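Local coordinates for EvdMO1 (Micromonospora carbonacea, PDB 5T39), which probably transfers a methyl group from S-adenosylmethionine during everninomicin biosynthesis, using the methyltransferase domain of a fused methyltransferase-oxidase, at residues S100-L111 with N125-L136. Residues are numbered along the deposited sequence; the frame is centred on the assembly and turned at random. Where two conformers were deposited one is given.
Sequences SILGLEGREENL and NVELRIADVETL. With SAH (S-adenosyl-L-homocysteine), chain B.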
# COMPACT_ATOMS: atom_id res chain seq x y z
N SER A 100 -0.88 6.95 -14.92
CA SER A 100 -2.14 6.33 -14.53
C SER A 100 -1.85 5.35 -13.41
O SER A 100 -0.80 4.71 -13.38
CB SER A 100 -2.79 5.57 -15.70
OG SER A 100 -2.04 4.43 -16.08
N ILE A 101 -2.79 5.27 -12.46
CA ILE A 101 -2.63 4.46 -11.26
C ILE A 101 -3.79 3.49 -11.17
O ILE A 101 -4.94 3.89 -11.34
CB ILE A 101 -2.63 5.33 -9.99
CG1 ILE A 101 -1.87 6.65 -10.19
CG2 ILE A 101 -2.13 4.49 -8.80
CD1 ILE A 101 -0.44 6.48 -10.49
N LEU A 102 -3.49 2.23 -10.86
CA LEU A 102 -4.49 1.26 -10.45
C LEU A 102 -4.25 0.99 -8.97
O LEU A 102 -3.17 0.51 -8.60
CB LEU A 102 -4.37 -0.04 -11.24
CG LEU A 102 -5.32 -1.17 -10.79
CD1 LEU A 102 -6.79 -0.79 -10.90
CD2 LEU A 102 -5.06 -2.42 -11.61
N GLY A 103 -5.22 1.32 -8.13
CA GLY A 103 -5.14 1.06 -6.70
C GLY A 103 -6.07 -0.07 -6.32
O GLY A 103 -7.25 -0.06 -6.66
N LEU A 104 -5.52 -1.06 -5.62
CA LEU A 104 -6.27 -2.21 -5.15
C LEU A 104 -6.48 -2.10 -3.65
O LEU A 104 -5.55 -1.76 -2.90
CB LEU A 104 -5.52 -3.51 -5.46
CG LEU A 104 -5.20 -3.73 -6.94
CD1 LEU A 104 -4.54 -5.07 -7.11
CD2 LEU A 104 -6.45 -3.61 -7.82
N GLU A 105 -7.69 -2.43 -3.20
CA GLU A 105 -8.02 -2.32 -1.79
C GLU A 105 -8.93 -3.48 -1.41
O GLU A 105 -9.89 -3.79 -2.11
CB GLU A 105 -8.68 -0.97 -1.50
CG GLU A 105 -9.28 -0.84 -0.11
CD GLU A 105 -8.35 -1.22 1.02
OE1 GLU A 105 -8.85 -1.80 2.01
OE2 GLU A 105 -7.12 -0.95 0.91
N GLY A 106 -8.62 -4.14 -0.30
CA GLY A 106 -9.34 -5.32 0.11
C GLY A 106 -10.60 -5.12 0.91
O GLY A 106 -11.41 -6.05 0.97
N ARG A 107 -10.79 -3.96 1.53
CA ARG A 107 -11.94 -3.71 2.39
C ARG A 107 -12.88 -2.75 1.67
O ARG A 107 -12.50 -1.62 1.33
CB ARG A 107 -11.49 -3.15 3.73
CG ARG A 107 -10.82 -4.20 4.58
CD ARG A 107 -10.28 -3.67 5.91
NE ARG A 107 -9.71 -4.78 6.67
CZ ARG A 107 -10.41 -5.68 7.35
NH1 ARG A 107 -11.72 -5.57 7.47
NH2 ARG A 107 -9.77 -6.68 7.93
N GLU A 108 -14.12 -3.19 1.45
CA GLU A 108 -15.06 -2.38 0.69
C GLU A 108 -15.29 -1.02 1.34
O GLU A 108 -15.42 -0.02 0.64
CB GLU A 108 -16.38 -3.13 0.53
CG GLU A 108 -17.39 -2.37 -0.30
CD GLU A 108 -18.64 -3.18 -0.56
OE1 GLU A 108 -19.11 -3.86 0.38
OE2 GLU A 108 -19.14 -3.16 -1.70
N GLU A 109 -15.34 -0.96 2.67
CA GLU A 109 -15.59 0.31 3.34
C GLU A 109 -14.47 1.31 3.07
O GLU A 109 -14.72 2.51 2.91
CB GLU A 109 -15.77 0.08 4.84
CG GLU A 109 -17.00 -0.74 5.20
CD GLU A 109 -16.73 -2.25 5.26
OE1 GLU A 109 -15.67 -2.73 4.78
OE2 GLU A 109 -17.60 -2.97 5.81
N ASN A 110 -13.22 0.83 3.03
CA ASN A 110 -12.10 1.71 2.72
C ASN A 110 -12.19 2.16 1.27
O ASN A 110 -12.03 3.35 0.96
CB ASN A 110 -10.77 0.99 2.94
CG ASN A 110 -10.49 0.68 4.39
OD1 ASN A 110 -11.16 1.18 5.30
ND2 ASN A 110 -9.49 -0.15 4.62
N LEU A 111 -12.45 1.21 0.37
CA LEU A 111 -12.55 1.52 -1.05
C LEU A 111 -13.58 2.60 -1.32
O LEU A 111 -13.34 3.50 -2.15
CB LEU A 111 -12.91 0.24 -1.82
CG LEU A 111 -13.26 0.38 -3.29
CD1 LEU A 111 -12.09 0.91 -4.05
CD2 LEU A 111 -13.71 -0.95 -3.84
N ASN A 125 -7.17 9.96 -13.70
CA ASN A 125 -6.10 9.02 -14.04
C ASN A 125 -5.92 7.93 -12.99
O ASN A 125 -4.89 7.24 -12.99
CB ASN A 125 -4.80 9.78 -14.30
CG ASN A 125 -4.38 10.65 -13.14
OD1 ASN A 125 -5.20 11.10 -12.34
ND2 ASN A 125 -3.08 10.91 -13.05
N VAL A 126 -6.90 7.75 -12.10
CA VAL A 126 -6.90 6.72 -11.08
C VAL A 126 -8.06 5.77 -11.35
O VAL A 126 -9.18 6.20 -11.63
CB VAL A 126 -7.06 7.34 -9.68
CG1 VAL A 126 -7.27 6.29 -8.61
CG2 VAL A 126 -5.87 8.22 -9.34
N GLU A 127 -7.79 4.47 -11.24
CA GLU A 127 -8.82 3.46 -11.12
C GLU A 127 -8.61 2.75 -9.80
O GLU A 127 -7.47 2.40 -9.47
CB GLU A 127 -8.75 2.41 -12.25
CG GLU A 127 -9.87 1.39 -12.13
CD GLU A 127 -9.87 0.28 -13.16
OE1 GLU A 127 -8.95 0.20 -13.98
OE2 GLU A 127 -10.80 -0.55 -13.10
N LEU A 128 -9.69 2.52 -9.06
CA LEU A 128 -9.67 1.78 -7.81
C LEU A 128 -10.50 0.53 -7.98
O LEU A 128 -11.57 0.57 -8.61
CB LEU A 128 -10.24 2.63 -6.68
CG LEU A 128 -9.40 3.85 -6.29
CD1 LEU A 128 -10.23 4.87 -5.57
CD2 LEU A 128 -8.24 3.40 -5.41
N ARG A 129 -10.05 -0.58 -7.41
CA ARG A 129 -10.76 -1.84 -7.50
C ARG A 129 -10.67 -2.59 -6.18
O ARG A 129 -9.62 -2.58 -5.52
CB ARG A 129 -10.17 -2.77 -8.55
CG ARG A 129 -10.23 -2.32 -9.97
CD ARG A 129 -9.74 -3.41 -10.88
NE ARG A 129 -9.45 -2.85 -12.18
CZ ARG A 129 -8.67 -3.43 -13.07
NH1 ARG A 129 -8.09 -4.61 -12.82
NH2 ARG A 129 -8.45 -2.81 -14.22
N ILE A 130 -11.76 -3.26 -5.82
CA ILE A 130 -11.71 -4.22 -4.74
C ILE A 130 -10.85 -5.39 -5.18
O ILE A 130 -10.93 -5.85 -6.33
CB ILE A 130 -13.13 -4.67 -4.38
CG1 ILE A 130 -13.15 -5.35 -3.01
CG2 ILE A 130 -13.73 -5.59 -5.46
CD1 ILE A 130 -13.16 -4.36 -1.86
N ALA A 131 -10.02 -5.90 -4.28
CA ALA A 131 -9.22 -7.08 -4.55
C ALA A 131 -8.62 -7.56 -3.24
O ALA A 131 -8.25 -6.77 -2.38
CB ALA A 131 -8.08 -6.78 -5.54
N ASP A 132 -8.46 -8.88 -3.14
CA ASP A 132 -7.71 -9.50 -2.06
C ASP A 132 -6.39 -9.94 -2.68
O ASP A 132 -6.36 -10.85 -3.50
CB ASP A 132 -8.47 -10.71 -1.53
CG ASP A 132 -7.73 -11.45 -0.42
OD1 ASP A 132 -6.54 -11.18 -0.18
OD2 ASP A 132 -8.37 -12.32 0.21
N VAL A 133 -5.29 -9.29 -2.29
CA VAL A 133 -4.01 -9.61 -2.90
C VAL A 133 -3.56 -11.04 -2.64
O VAL A 133 -2.68 -11.53 -3.34
CB VAL A 133 -2.88 -8.61 -2.52
CG1 VAL A 133 -3.25 -7.20 -2.93
CG2 VAL A 133 -2.53 -8.71 -1.04
N GLU A 134 -4.12 -11.70 -1.63
CA GLU A 134 -3.76 -13.08 -1.34
C GLU A 134 -4.40 -14.07 -2.30
O GLU A 134 -3.94 -15.21 -2.38
CB GLU A 134 -4.14 -13.46 0.11
CG GLU A 134 -3.56 -12.56 1.20
CD GLU A 134 -3.71 -13.14 2.61
OE1 GLU A 134 -4.78 -12.93 3.28
OE2 GLU A 134 -2.74 -13.78 3.06
N THR A 135 -5.44 -13.68 -3.04
CA THR A 135 -6.12 -14.59 -3.96
C THR A 135 -6.19 -14.08 -5.39
O THR A 135 -6.46 -14.88 -6.29
CB THR A 135 -7.54 -14.90 -3.47
OG1 THR A 135 -8.30 -13.69 -3.46
CG2 THR A 135 -7.52 -15.51 -2.08
N LEU A 136 -5.93 -12.81 -5.63
CA LEU A 136 -6.03 -12.24 -6.97
C LEU A 136 -5.02 -12.89 -7.91
O LEU A 136 -3.86 -13.11 -7.55
CB LEU A 136 -5.72 -10.76 -6.87
CG LEU A 136 -5.66 -9.95 -8.16
CD1 LEU A 136 -7.02 -9.89 -8.81
CD2 LEU A 136 -5.13 -8.55 -7.87
N SAH B . -0.90 1.59 1.88
CA SAH B . -1.46 2.49 2.88
CB SAH B . -2.41 1.78 3.82
CG SAH B . -1.76 0.67 4.64
SD SAH B . -2.92 -0.07 5.82
C SAH B . -0.34 3.12 3.68
O SAH B . -0.58 4.02 4.50
OXT SAH B . 0.81 2.72 3.52
C5' SAH B . -3.26 -1.61 4.94
C4' SAH B . -4.27 -1.48 3.80
O4' SAH B . -4.22 -2.69 3.05
C3' SAH B . -5.70 -1.29 4.29
O3' SAH B . -6.44 -0.42 3.45
C2' SAH B . -6.23 -2.72 4.23
O2' SAH B . -7.64 -2.87 4.16
C1' SAH B . -5.52 -3.25 3.00
N9 SAH B . -5.38 -4.71 2.95
C8 SAH B . -5.04 -5.55 3.97
N7 SAH B . -4.98 -6.82 3.53
C5 SAH B . -5.31 -6.79 2.21
C6 SAH B . -5.44 -7.79 1.25
N6 SAH B . -5.26 -9.08 1.50
N1 SAH B . -5.78 -7.42 -0.02
C2 SAH B . -6.00 -6.10 -0.32
N3 SAH B . -5.91 -5.09 0.60
C4 SAH B . -5.55 -5.47 1.84
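Leu111, its CG opposite the backbone N (chi1 171°), drops two methyls onto strand 126-130: CD2 lies 3.8 Å from Ile130 CB, the side chains crossing at about a right angle, and CD1 reaches Leu128 CB at 3.6 Å. Leucine's fork thus lets one residue of helix 108-121 touch both Leu128 and Ile130. Ile130 in turn swings CG1 away from its own N (chi1 -163°), which carries CD1 to Glu108 N and to within 3.3 Å of Glu105 O. Beneath them the strands run parallel, joined by six backbone hydrogen bonds from Ile101 N to Ala131 N. Gly103 fits its place, since a CB there would press against Leu128 CD2.

On the face of Leu102 and Leu104, Leu102 CD1 sits over the Arg129 guanidinium, 3.6 Å from NE and offset toward the rim. Arg129 holds Glu127 side-on in a salt bridge, NE to OE2 (2.8 Å) and NH2 to OE1 (3.1 Å); OE2 lies in the guanidinium plane, and the two bonds together would limit rotation. Farther along, Leu104 CD1 packs on Leu136 CD2.

At the strand ends the contact becomes the cofactor pocket. Glu105 OE1 and OE2 accept the ribose hydroxyls O2' and O3' of SAH, each at 2.7 Å, as the acidic residue at the end of the second strand does in class I methyltransferases. Arg107 N and Asn110 ND2 hold OE1 from opposite faces of the carboxylate. An alanine in place of Glu105 would probably leave both hydroxyls without their acceptor and Arg107 N without its mate. Just past strand 126-130, Asp132 OD1 takes the adenine N6 and Val133 N gives to N1 at 3.0 Å, reading the base's edge.

All this belongs to the beta-alpha-beta unit of a Rossmann-like sheet: strand 126-130 is outermost, strand 78-82 flanks 100-105 on its other side, and helices 88-94 and 108-121 pack against the face of Ile101, Val126 and Leu128.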